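Local coordinates for protein SusD homolog (Bacteroides thetaiotaomicron VPI-5482, PDB 3IHV) that probably binds glycans at the bacterial outer membrane, as other SusD-family proteins do, to assist their uptake into the cell, at residues I65-S69 / S503-T508; S69-T73 / Q531-W535; Y128-R133 / V162-I166. All blocks are in the same frame, centred on the assembly; numbering follows the deposited sequence.

Interaction 1. Residues I65-S69 / S503-T508; sequences IPTNS and SVATYT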
ATOM      1  N   ILE A  65      -2.058  10.516  14.338  1.00  6.09           N
ATOM      2  CA  ILE A  65      -2.579   9.290  13.746  1.00  7.49           C
ATOM      3  C   ILE A  65      -1.598   8.128  13.857  1.00  7.08           C
ATOM      4  O   ILE A  65      -1.978   7.060  14.335  1.00  7.43           O
ATOM      5  CB  ILE A  65      -3.112   9.507  12.304  1.00  7.33           C
ATOM      6  CG1 ILE A  65      -4.399  10.380  12.350  1.00 10.16           C
ATOM      7  CG2 ILE A  65      -3.434   8.184  11.635  1.00  8.02           C
ATOM      8  CD1 ILE A  65      -4.822  10.976  10.997  1.00  8.55           C
ATOM      9  N   PRO A  66      -0.326   8.335  13.447  1.00  6.97           N
ATOM     10  CA  PRO A  66       0.636   7.233  13.551  1.00  6.43           C
ATOM     11  C   PRO A  66       0.908   6.718  14.954  1.00  7.04           C
ATOM     12  O   PRO A  66       1.412   5.609  15.093  1.00  7.44           O
ATOM     13  CB  PRO A  66       1.910   7.843  12.976  1.00  8.10           C
ATOM     14  CG  PRO A  66       1.427   8.876  12.025  1.00  7.31           C
ATOM     15  CD  PRO A  66       0.269   9.497  12.748  1.00  8.42           C
ATOM     16  N   THR A  67       0.594   7.501  15.989  1.00  6.72           N
ATOM     17  CA  THR A  67       0.769   7.055  17.368  1.00  6.64           C
ATOM     18  C   THR A  67      -0.510   6.492  17.969  1.00  6.80           C
ATOM     19  O   THR A  67      -0.536   6.154  19.157  1.00  6.79           O
ATOM     20  CB  THR A  67       1.246   8.212  18.260  1.00  6.38           C
ATOM     21  OG1 THR A  67       0.289   9.301  18.185  1.00  6.87           O
ATOM     22  CG2 THR A  67       2.718   8.664  17.829  1.00  6.04           C
ATOM     23  N   ASN A  68      -1.596   6.409  17.189  1.00  6.67           N
ATOM     24  CA  ASN A  68      -2.853   5.879  17.686  1.00  6.33           C
ATOM     25  C   ASN A  68      -3.426   6.632  18.871  1.00  6.96           C
ATOM     26  O   ASN A  68      -3.964   6.037  19.784  1.00  6.03           O
ATOM     27  CB  ASN A  68      -2.721   4.387  17.986  1.00  7.29           C
ATOM     28  CG  ASN A  68      -2.486   3.572  16.741  1.00  7.29           C
ATOM     29  OD1 ASN A  68      -2.954   3.954  15.657  1.00  8.28           O
ATOM     30  ND2 ASN A  68      -1.736   2.472  16.862  1.00  6.39           N
ATOM     31  N   SER A  69      -3.361   7.950  18.802  1.00  6.55           N
ATOM     32  CA  SER A  69      -3.802   8.804  19.901  1.00  5.99           C
ATOM     33  C   SER A  69      -4.854   9.811  19.456  1.00  6.16           C
ATOM     34  O   SER A  69      -5.087  10.823  20.136  1.00  6.70           O
ATOM     35  CB  SER A  69      -2.589   9.494  20.532  1.00  6.22           C
ATOM     36  OG  SER A  69      -1.885  10.314  19.616  1.00  7.61           O
ATOM     37  N   SER A 503       6.429   6.089  20.578  1.00  7.24           N
ATOM     38  CA  SER A 503       5.224   6.699  21.142  1.00  8.33           C
ATOM     39  C   SER A 503       3.956   5.914  20.865  1.00  7.88           C
ATOM     40  O   SER A 503       3.051   5.860  21.691  1.00  7.45           O
ATOM     41  CB  SER A 503       5.111   8.141  20.635  1.00  9.50           C
ATOM     42  OG  SER A 503       3.965   8.758  21.193  1.00 14.00           O
ATOM     43  N   VAL A 504       3.898   5.244  19.723  1.00  7.22           N
ATOM     44  CA  VAL A 504       2.743   4.416  19.371  1.00  6.68           C
ATOM     45  C   VAL A 504       2.390   3.430  20.489  1.00  6.06           C
ATOM     46  O   VAL A 504       1.211   3.196  20.730  1.00  7.12           O
ATOM     47  CB  VAL A 504       2.916   3.713  17.985  1.00  6.48           C
ATOM     48  CG1 VAL A 504       4.114   2.719  17.990  1.00  6.83           C
ATOM     49  CG2 VAL A 504       1.628   3.011  17.560  1.00  7.53           C
ATOM     50  N   ALA A 505       3.378   2.871  21.199  1.00  6.35           N
ATOM     51  CA  ALA A 505       3.052   1.938  22.316  1.00  5.61           C
ATOM     52  C   ALA A 505       2.314   2.584  23.490  1.00  6.67           C
ATOM     53  O   ALA A 505       1.615   1.906  24.228  1.00  5.22           O
ATOM     54  CB  ALA A 505       4.312   1.235  22.865  1.00  6.85           C
ATOM     55  N   THR A 506       2.498   3.872  23.725  1.00  6.06           N
ATOM     56  CA  THR A 506       1.815   4.542  24.819  1.00  7.54           C
ATOM     57  C   THR A 506       0.290   4.499  24.668  1.00  8.15           C
ATOM     58  O   THR A 506      -0.426   4.314  25.648  1.00  8.70           O
ATOM     59  CB  THR A 506       2.291   6.016  24.873  1.00  7.30           C
ATOM     60  OG1 THR A 506       3.695   6.008  25.071  1.00  9.00           O
ATOM     61  CG2 THR A 506       1.608   6.854  25.974  1.00  7.97           C
ATOM     62  N   TYR A 507      -0.194   4.594  23.438  1.00  6.79           N
ATOM     63  CA  TYR A 507      -1.633   4.790  23.188  1.00  7.55           C
ATOM     64  C   TYR A 507      -2.380   3.642  22.526  1.00  7.53           C
ATOM     65  O   TYR A 507      -3.611   3.592  22.599  1.00  8.41           O
ATOM     66  CB  TYR A 507      -1.760   6.012  22.278  1.00  8.64           C
ATOM     67  CG  TYR A 507      -1.084   7.249  22.826  1.00  9.85           C
ATOM     68  CD1 TYR A 507      -1.685   7.989  23.839  1.00 11.54           C
ATOM     69  CD2 TYR A 507       0.142   7.677  22.336  1.00 10.51           C
ATOM     70  CE1 TYR A 507      -1.094   9.089  24.337  1.00 11.06           C
ATOM     71  CE2 TYR A 507       0.736   8.830  22.818  1.00 10.41           C
ATOM     72  CZ  TYR A 507       0.102   9.528  23.812  1.00 13.46           C
ATOM     73  OH  TYR A 507       0.650  10.654  24.365  1.00 15.11           O
ATOM     74  N   THR A 508      -1.658   2.739  21.843  1.00  7.35           N
ATOM     75  CA  THR A 508      -2.287   1.624  21.113  1.00  7.94           C
ATOM     76  C   THR A 508      -3.033   0.735  22.082  1.00  7.87           C
ATOM     77  O   THR A 508      -2.477   0.288  23.099  1.00 10.44           O
ATOM     78  CB  THR A 508      -1.267   0.801  20.321  1.00  6.90           C
ATOM     79  OG1 THR A 508      -0.632   1.673  19.370  1.00  6.92           O
ATOM     80  CG2 THR A 508      -1.926  -0.349  19.575  1.00  7.06           C
TER
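N68 and T508 make the one direct hydrogen bond between the two segments. The amide N-H of N68 ND2 meets T508 OG1 at 2.9 Å in the plane of the amide and almost straight, at 177°. The torsion of N68 that sets CG beside its own backbone N (chi1 -66°) carries the amide there. T508 OG1 in turn donates to V504 O, 2.8 Å away and above the carbonyl plane, so the hydroxyl accepts from the loop and donates to the helical turn. Asparagine suits this buried end, since OD1 is held by R470 and ND2 also meets Y479. Alongside the amide lies the methyl V504 CG2, 3.5 Å from N68 ND2, and T67 fits its methyl CG2 against S503. This is the tight side. The more open side is a partly exposed pair, S69 and Y507: S69 CB sits over the Y507 ring, 3.7 Å from the centroid, in a CH-pi contact, while T506 CG2 covers the opposite face. Serine is short enough for its CB to come close over the ring. The arrangement is a type I beta turn, I65 to N68, docked on a short, weakly bonded helical turn about 504-507, joining N-terminal and C-terminal parts of the SusD fold.

Interaction 2. Residues S69-T73 / Q531-W535; sequences SFPTT and QNPKW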
ATOM      1  N   SER A  69      -3.361   7.950  18.802  1.00  6.55           N
ATOM      2  CA  SER A  69      -3.802   8.804  19.901  1.00  5.99           C
ATOM      3  C   SER A  69      -4.854   9.811  19.456  1.00  6.16           C
ATOM      4  O   SER A  69      -5.087  10.823  20.136  1.00  6.70           O
ATOM      5  CB  SER A  69      -2.589   9.494  20.532  1.00  6.22           C
ATOM      6  OG  SER A  69      -1.885  10.314  19.616  1.00  7.61           O
ATOM      7  N   PHE A  70      -5.518   9.484  18.352  1.00  6.77           N
ATOM      8  CA  PHE A  70      -6.506  10.345  17.701  1.00  7.15           C
ATOM      9  C   PHE A  70      -7.961  10.028  18.066  1.00  8.01           C
ATOM     10  O   PHE A  70      -8.275   8.885  18.447  1.00  7.62           O
ATOM     11  CB  PHE A  70      -6.336  10.326  16.171  1.00  7.68           C
ATOM     12  CG  PHE A  70      -6.543   8.974  15.530  1.00  8.26           C
ATOM     13  CD1 PHE A  70      -5.514   8.032  15.490  1.00  9.53           C
ATOM     14  CD2 PHE A  70      -7.768   8.669  14.900  1.00  6.51           C
ATOM     15  CE1 PHE A  70      -5.683   6.811  14.882  1.00  8.60           C
ATOM     16  CE2 PHE A  70      -7.937   7.440  14.252  1.00  7.59           C
ATOM     17  CZ  PHE A  70      -6.902   6.501  14.263  1.00  7.70           C
ATOM     18  N   PRO A  71      -8.830  11.048  17.995  1.00  7.36           N
ATOM     19  CA  PRO A  71     -10.255  10.913  18.324  1.00  7.83           C
ATOM     20  C   PRO A  71     -11.104  10.558  17.098  1.00  7.03           C
ATOM     21  O   PRO A  71     -10.620  10.584  15.978  1.00  6.74           O
ATOM     22  CB  PRO A  71     -10.601  12.301  18.828  1.00  7.46           C
ATOM     23  CG  PRO A  71      -9.794  13.180  17.972  1.00  7.48           C
ATOM     24  CD  PRO A  71      -8.471  12.470  17.826  1.00  7.51           C
ATOM     25  N   THR A  72     -12.375  10.242  17.332  1.00  7.08           N
ATOM     26  CA  THR A  72     -13.303   9.889  16.265  1.00  6.62           C
ATOM     27  C   THR A  72     -13.547  11.031  15.262  1.00  6.56           C
ATOM     28  O   THR A  72     -14.020  10.791  14.176  1.00  6.09           O
ATOM     29  CB  THR A  72     -14.651   9.508  16.801  1.00  6.96           C
ATOM     30  OG1 THR A  72     -15.185  10.637  17.533  1.00  5.33           O
ATOM     31  CG2 THR A  72     -14.586   8.230  17.698  1.00  7.76           C
ATOM     32  N   THR A  73     -13.225  12.258  15.663  1.00  6.38           N
ATOM     33  CA  THR A  73     -13.375  13.464  14.888  1.00  6.70           C
ATOM     34  C   THR A  73     -12.162  13.816  14.015  1.00  7.51           C
ATOM     35  O   THR A  73     -12.174  14.842  13.349  1.00  6.39           O
ATOM     36  CB  THR A  73     -13.599  14.629  15.864  1.00  7.70           C
ATOM     37  OG1 THR A  73     -12.530  14.628  16.839  1.00  5.66           O
ATOM     38  CG2 THR A  73     -14.970  14.478  16.590  1.00  4.85           C
ATOM     39  N   GLN A 531     -20.745   2.826  16.204  1.00  7.77           N
ATOM     40  CA  GLN A 531     -19.330   3.095  16.212  1.00  7.80           C
ATOM     41  C   GLN A 531     -18.571   1.772  16.464  1.00  7.72           C
ATOM     42  O   GLN A 531     -19.100   0.856  17.071  1.00  7.68           O
ATOM     43  CB  GLN A 531     -18.995   4.147  17.283  1.00  7.78           C
ATOM     44  CG  GLN A 531     -17.514   4.529  17.358  1.00  6.76           C
ATOM     45  CD  GLN A 531     -16.955   4.989  16.035  1.00  7.80           C
ATOM     46  OE1 GLN A 531     -16.413   4.173  15.271  1.00  7.02           O
ATOM     47  NE2 GLN A 531     -17.137   6.259  15.717  1.00  6.00           N
ATOM     48  N   ASN A 532     -17.351   1.702  15.969  1.00  6.79           N
ATOM     49  CA  ASN A 532     -16.510   0.521  16.121  1.00  7.55           C
ATOM     50  C   ASN A 532     -16.109   0.258  17.573  1.00  8.31           C
ATOM     51  O   ASN A 532     -16.107   1.163  18.387  1.00  8.20           O
ATOM     52  CB  ASN A 532     -15.284   0.646  15.204  1.00  7.66           C
ATOM     53  CG  ASN A 532     -15.635   0.444  13.755  1.00  6.32           C
ATOM     54  OD1 ASN A 532     -16.571  -0.303  13.440  1.00  7.49           O
ATOM     55  ND2 ASN A 532     -14.909   1.107  12.867  1.00  8.03           N
ATOM     56  N   PRO A 533     -15.744  -0.987  17.884  1.00  9.34           N
ATOM     57  CA  PRO A 533     -15.395  -1.347  19.273  1.00  9.86           C
ATOM     58  C   PRO A 533     -14.349  -0.432  19.889  1.00  8.47           C
ATOM     59  O   PRO A 533     -13.350  -0.087  19.244  1.00  6.62           O
ATOM     60  CB  PRO A 533     -14.888  -2.800  19.137  1.00 11.24           C
ATOM     61  CG  PRO A 533     -15.658  -3.327  17.940  1.00 10.83           C
ATOM     62  CD  PRO A 533     -15.674  -2.150  16.981  1.00 10.29           C
ATOM     63  N   LYS A 534     -14.669   0.023  21.096  1.00  7.68           N
ATOM     64  CA  LYS A 534     -13.800   0.893  21.917  0.50  8.34           C
ATOM     65  C   LYS A 534     -13.558   2.301  21.387  1.00  8.38           C
ATOM     66  O   LYS A 534     -12.779   3.068  21.978  1.00  8.92           O
ATOM     67  CB  LYS A 534     -12.474   0.197  22.290  0.50  8.52           C
ATOM     68  CG  LYS A 534     -12.664  -0.894  23.336  0.50 10.06           C
ATOM     69  CD  LYS A 534     -11.347  -1.553  23.695  0.50 11.86           C
ATOM     70  CE  LYS A 534     -11.496  -2.567  24.813  0.50 13.39           C
ATOM     71  NZ  LYS A 534     -12.316  -3.743  24.431  0.50 15.75           N
ATOM     72  N   TRP A 535     -14.239   2.664  20.311  1.00  7.21           N
ATOM     73  CA  TRP A 535     -14.115   4.032  19.760  1.00  8.62           C
ATOM     74  C   TRP A 535     -15.291   4.874  20.243  1.00  9.70           C
ATOM     75  O   TRP A 535     -16.312   4.324  20.656  1.00 10.35           O
ATOM     76  CB  TRP A 535     -14.078   4.054  18.228  1.00  8.40           C
ATOM     77  CG  TRP A 535     -12.750   3.653  17.647  1.00  6.18           C
ATOM     78  CD1 TRP A 535     -12.397   2.441  17.169  1.00  7.91           C
ATOM     79  CD2 TRP A 535     -11.603   4.504  17.493  1.00  8.45           C
ATOM     80  NE1 TRP A 535     -11.080   2.469  16.722  1.00  6.94           N
ATOM     81  CE2 TRP A 535     -10.575   3.728  16.912  1.00  7.03           C
ATOM     82  CE3 TRP A 535     -11.343   5.847  17.812  1.00  8.20           C
ATOM     83  CZ2 TRP A 535      -9.302   4.247  16.647  1.00  6.84           C
ATOM     84  CZ3 TRP A 535     -10.070   6.361  17.525  1.00  7.02           C
ATOM     85  CH2 TRP A 535      -9.087   5.572  16.950  1.00  6.72           C
ATOM     86  OXT TRP A 535     -15.213   6.104  20.193  1.00  9.80           O
TER
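T72 and W535 bring their backbones closest, with CA atoms 6.9 Å apart, where an irregular loop passes the type II beta turn from N532 to W535 that ends the chain. In this way the C-terminal tail of the SusD fold is laid against its N-terminal part. The turn suits its sequence: P533 supplies the fixed phi of the second position, and W535 N closes the turn on N532 O. At its start, Q531 bends its chain back on itself so that Q531 OE1 accepts from N532 N at 2.7 Å, and the same oxygen also receives I518 N.

Between the segments the main event is aromatic. F70 holds CG between its backbone N and carbonyl carbon (chi1 62°), which brings the far end of the ring nearer to W535, and the corner atom W535 CH2 rests over one face, 3.5 Å from F70 CE2 and offset toward the rim. The two rings are neither stacked nor edge-to-face, for their planes meet at 39°. P517 touches both of these aromatic side chains. The carbonyl of F70 adds an approach of another kind: F70 O stands near the indole plane, 3.2 Å from W535 CZ3, an approach that probably suits the slightly positive rim of the ring. Tryptophan serves well here because its polar end is satisfied away from F70, with NE1 bound to L515 O and K512 O, while K512 makes a cation-pi contact with the indole.

T72 is two-sided in the same way. Its hydroxyl goes to Q520, and its methyl lies by the amide of Q531, T72 CG2 3.8 Å from Q531 NE2. That same methyl meets the end of the chain, where T72 CG2 is 3.3 Å from the terminal carboxylate oxygen W535 OXT.

Interaction 3. Residues Y128-R133 / V162-I166; sequences YFELVR and VYEYI
Y128 and V132, one turn apart on helix 107-135, face I166 and V162 of helix 159-176, which runs nearly antiparallel at 162° with the local axes 9.8 Å apart. The aliphatic contacts fill the middle. Y128 CB meets I166 CG1 at 3.5 Å, and the two valines slide past each other in opposite directions, V132 CB lying 3.8 Å from V162 CG1. The branched side chains put methyls on both sides of the seam, where they fill the space between helices at an ordinary spacing.

Aromatic contacts close the two flanks. On one, the edge of Y165 is turned toward the face of Y128 in an offset edge-to-face pair, centroids 5.3 Å apart and planes at 72°. On the other, V132 CG1 lies over a face of the Y163 ring, 4.0 Å from its centroid. F129, its CG anti to the backbone N (chi1 -179°), brings CE1 within 3.6 Å of Y163 OH, which stands in the plane of the phenylalanine ring. Y163 also stacks on W209 of helix 195-210, and reducing it to alanine is likely to strip V132 CG1 of the ring face it lies on, take the hydroxyl from the edge of F129 and leave W209 without its stacking partner.

Polar contacts stay at the margin. A single water accepts from both Y128 OH, 3.0 Å away, and Y165 OH, 2.8 Å away, while Y128 OH also meets M141 N. Burial of methyls and rings therefore holds this pair of helices, consistent with the helical, TPR-related architecture of the family, and the hydroxyls of Y128 and Y165 reach past the apolar seam to a shared water.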
ATOM      1  N   TYR A 128     -13.801  -0.626  -1.915  1.00  6.00           N
ATOM      2  CA  TYR A 128     -14.502  -1.358  -0.848  1.00  6.67           C
ATOM      3  C   TYR A 128     -13.569  -2.175   0.008  1.00  7.02           C
ATOM      4  O   TYR A 128     -13.835  -2.352   1.202  1.00  6.19           O
ATOM      5  CB  TYR A 128     -15.646  -2.230  -1.339  1.00  7.22           C
ATOM      6  CG  TYR A 128     -16.924  -1.467  -1.546  1.00  6.50           C
ATOM      7  CD1 TYR A 128     -17.668  -1.028  -0.481  1.00  7.81           C
ATOM      8  CD2 TYR A 128     -17.376  -1.179  -2.824  1.00  8.25           C
ATOM      9  CE1 TYR A 128     -18.836  -0.316  -0.663  1.00  6.66           C
ATOM     10  CE2 TYR A 128     -18.541  -0.474  -3.012  1.00  8.47           C
ATOM     11  CZ  TYR A 128     -19.261  -0.061  -1.942  1.00  9.27           C
ATOM     12  OH  TYR A 128     -20.416   0.642  -2.165  1.00 11.77           O
ATOM     13  N   PHE A 129     -12.481  -2.694  -0.577  1.00  6.72           N
ATOM     14  CA  PHE A 129     -11.520  -3.453   0.209  1.00  6.96           C
ATOM     15  C   PHE A 129     -10.895  -2.552   1.253  1.00  6.99           C
ATOM     16  O   PHE A 129     -10.761  -2.948   2.401  1.00  7.76           O
ATOM     17  CB  PHE A 129     -10.436  -4.055  -0.706  1.00  6.45           C
ATOM     18  CG  PHE A 129      -9.394  -4.891   0.027  1.00  8.17           C
ATOM     19  CD1 PHE A 129      -9.766  -5.811   0.990  1.00  6.42           C
ATOM     20  CD2 PHE A 129      -8.075  -4.813  -0.302  1.00  8.58           C
ATOM     21  CE1 PHE A 129      -8.849  -6.583   1.651  1.00  7.17           C
ATOM     22  CE2 PHE A 129      -7.134  -5.618   0.366  1.00 10.35           C
ATOM     23  CZ  PHE A 129      -7.546  -6.514   1.320  1.00  9.25           C
ATOM     24  N   GLU A 130     -10.437  -1.366   0.835  1.00  7.13           N
ATOM     25  CA  GLU A 130      -9.879  -0.407   1.783  1.00  7.02           C
ATOM     26  C   GLU A 130     -10.894  -0.069   2.868  1.00  6.57           C
ATOM     27  O   GLU A 130     -10.540  -0.026   4.052  1.00  6.99           O
ATOM     28  CB  GLU A 130      -9.384   0.889   1.124  1.00  8.50           C
ATOM     29  CG  GLU A 130      -8.183   0.718   0.212  1.00  9.08           C
ATOM     30  CD  GLU A 130      -6.837   0.581   0.944  1.00 11.12           C
ATOM     31  OE1 GLU A 130      -6.812   0.103   2.097  1.00 10.23           O
ATOM     32  OE2 GLU A 130      -5.784   0.933   0.347  1.00 10.46           O
ATOM     33  N   LEU A 131     -12.132   0.184   2.473  1.00  5.99           N
ATOM     34  CA  LEU A 131     -13.170   0.528   3.456  1.00  5.28           C
ATOM     35  C   LEU A 131     -13.371  -0.601   4.443  1.00  6.43           C
ATOM     36  O   LEU A 131     -13.356  -0.396   5.663  1.00  6.95           O
ATOM     37  CB  LEU A 131     -14.527   0.842   2.804  1.00  5.20           C
ATOM     38  CG  LEU A 131     -14.724   2.212   2.172  1.00  7.91           C
ATOM     39  CD1 LEU A 131     -16.032   2.269   1.360  1.00  5.97           C
ATOM     40  CD2 LEU A 131     -14.698   3.296   3.293  1.00  3.98           C
ATOM     41  N   VAL A 132     -13.566  -1.798   3.938  1.00  7.44           N
ATOM     42  CA  VAL A 132     -13.867  -2.873   4.846  1.00  5.53           C
ATOM     43  C   VAL A 132     -12.688  -3.250   5.769  1.00  7.50           C
ATOM     44  O   VAL A 132     -12.900  -3.530   6.957  1.00  7.12           O
ATOM     45  CB  VAL A 132     -14.425  -4.133   4.120  1.00  7.52           C
ATOM     46  CG1 VAL A 132     -13.295  -4.953   3.398  1.00  5.02           C
ATOM     47  CG2 VAL A 132     -15.187  -5.012   5.096  1.00  6.88           C
ATOM     48  N   ARG A 133     -11.458  -3.245   5.254  1.00  7.25           N
ATOM     49  CA  ARG A 133     -10.357  -3.661   6.093  1.00  7.41           C
ATOM     50  C   ARG A 133      -9.993  -2.565   7.097  1.00  8.00           C
ATOM     51  O   ARG A 133      -9.539  -2.879   8.207  1.00  8.27           O
ATOM     52  CB  ARG A 133      -9.118  -4.120   5.286  1.00  7.90           C
ATOM     53  CG  ARG A 133      -8.320  -3.010   4.617  1.00  6.57           C
ATOM     54  CD  ARG A 133      -7.314  -3.637   3.684  1.00  6.41           C
ATOM     55  NE  ARG A 133      -6.463  -2.659   3.047  1.00  9.61           N
ATOM     56  CZ  ARG A 133      -5.231  -2.897   2.638  1.00  8.01           C
ATOM     57  NH1 ARG A 133      -4.656  -4.053   2.870  1.00  7.89           N
ATOM     58  NH2 ARG A 133      -4.550  -1.947   2.048  1.00 10.81           N
ATOM     59  N   VAL A 162     -19.808  -7.262   2.454  1.00  6.65           N
ATOM     60  CA  VAL A 162     -18.963  -6.343   1.696  1.00  6.97           C
ATOM     61  C   VAL A 162     -17.894  -7.168   0.951  1.00  7.03           C
ATOM     62  O   VAL A 162     -17.597  -6.890  -0.231  1.00  6.91           O
ATOM     63  CB  VAL A 162     -18.354  -5.283   2.599  1.00  6.29           C
ATOM     64  CG1 VAL A 162     -17.460  -4.341   1.803  1.00  6.23           C
ATOM     65  CG2 VAL A 162     -19.488  -4.497   3.322  1.00  6.04           C
ATOM     66  N   TYR A 163     -17.328  -8.194   1.607  1.00  8.04           N
ATOM     67  CA  TYR A 163     -16.356  -9.059   0.948  1.00  6.65           C
ATOM     68  C   TYR A 163     -16.969  -9.762  -0.260  1.00  7.43           C
ATOM     69  O   TYR A 163     -16.341  -9.888  -1.308  1.00  7.07           O
ATOM     70  CB  TYR A 163     -15.669 -10.065   1.903  1.00  7.43           C
ATOM     71  CG  TYR A 163     -14.423  -9.496   2.579  1.00  7.29           C
ATOM     72  CD1 TYR A 163     -13.258  -9.282   1.835  1.00  8.29           C
ATOM     73  CD2 TYR A 163     -14.397  -9.142   3.933  1.00  6.31           C
ATOM     74  CE1 TYR A 163     -12.141  -8.757   2.399  1.00  6.97           C
ATOM     75  CE2 TYR A 163     -13.261  -8.660   4.516  1.00  7.73           C
ATOM     76  CZ  TYR A 163     -12.119  -8.455   3.752  1.00  8.53           C
ATOM     77  OH  TYR A 163     -10.970  -7.905   4.254  1.00  7.34           O
ATOM     78  N   GLU A 164     -18.177 -10.262  -0.123  1.00  7.85           N
ATOM     79  CA  GLU A 164     -18.831 -10.894  -1.252  1.00  9.35           C
ATOM     80  C   GLU A 164     -19.020  -9.924  -2.431  1.00  9.22           C
ATOM     81  O   GLU A 164     -18.868 -10.307  -3.593  1.00  8.54           O
ATOM     82  CB  GLU A 164     -20.141 -11.480  -0.737  1.00  9.46           C
ATOM     83  CG  GLU A 164     -20.986 -12.120  -1.758  1.00 16.16           C
ATOM     84  CD  GLU A 164     -22.184 -12.799  -1.125  1.00 21.98           C
ATOM     85  OE1 GLU A 164     -23.194 -13.008  -1.838  1.00 25.67           O
ATOM     86  OE2 GLU A 164     -22.106 -13.081   0.098  1.00 25.02           O
ATOM     87  N   TYR A 165     -19.333  -8.672  -2.127  1.00  8.21           N
ATOM     88  CA  TYR A 165     -19.498  -7.643  -3.151  1.00  7.95           C
ATOM     89  C   TYR A 165     -18.154  -7.365  -3.843  1.00  7.28           C
ATOM     90  O   TYR A 165     -18.080  -7.337  -5.070  1.00  7.93           O
ATOM     91  CB  TYR A 165     -20.057  -6.398  -2.496  1.00  7.93           C
ATOM     92  CG  TYR A 165     -20.527  -5.358  -3.458  1.00  7.91           C
ATOM     93  CD1 TYR A 165     -21.811  -5.399  -3.983  1.00 11.46           C
ATOM     94  CD2 TYR A 165     -19.706  -4.342  -3.843  1.00 11.06           C
ATOM     95  CE1 TYR A 165     -22.236  -4.433  -4.891  1.00  9.15           C
ATOM     96  CE2 TYR A 165     -20.125  -3.375  -4.720  1.00 11.44           C
ATOM     97  CZ  TYR A 165     -21.381  -3.412  -5.225  1.00 11.18           C
ATOM     98  OH  TYR A 165     -21.766  -2.420  -6.092  1.00 10.21           O
ATOM     99  N   ILE A 166     -17.080  -7.224  -3.059  1.00  6.82           N
ATOM    100  CA  ILE A 166     -15.733  -7.033  -3.629  1.00  6.74           C
ATOM    101  C   ILE A 166     -15.366  -8.236  -4.539  1.00  7.45           C
ATOM    102  O   ILE A 166     -14.879  -8.074  -5.639  1.00  7.80           O
ATOM    103  CB  ILE A 166     -14.689  -6.936  -2.508  1.00  6.02           C
ATOM    104  CG1 ILE A 166     -14.946  -5.674  -1.685  1.00  6.68           C
ATOM    105  CG2 ILE A 166     -13.239  -6.987  -3.075  1.00  5.44           C
ATOM    106  CD1 ILE A 166     -14.262  -5.695  -0.335  1.00  7.32           C
TER
HETATM  107  O   HOH W   1     -21.215   0.080  -5.016  1.00 13.11           O

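Interactions 1 and 2 start from the same loop, between strand 52-54 and helix 75-101, and share S69; they touch where F70 packs on I65. Both bring far C-terminal segments back to this loop, and interaction 3, a local pairing of helices, is nested within the long excursion of chain they close. Interaction 1 is mostly buried and combines one straight side-chain hydrogen bond with close packing and a CH-pi contact, as suits irregular backbone whose polar groups need partners. Interaction 2 lies at the surface, with an aromatic pair beside the charged chain end. Interaction 3, centred about 20 Å from the centre of interaction 2, is buried and largely apolar, as fits helices that bond most of their own backbone.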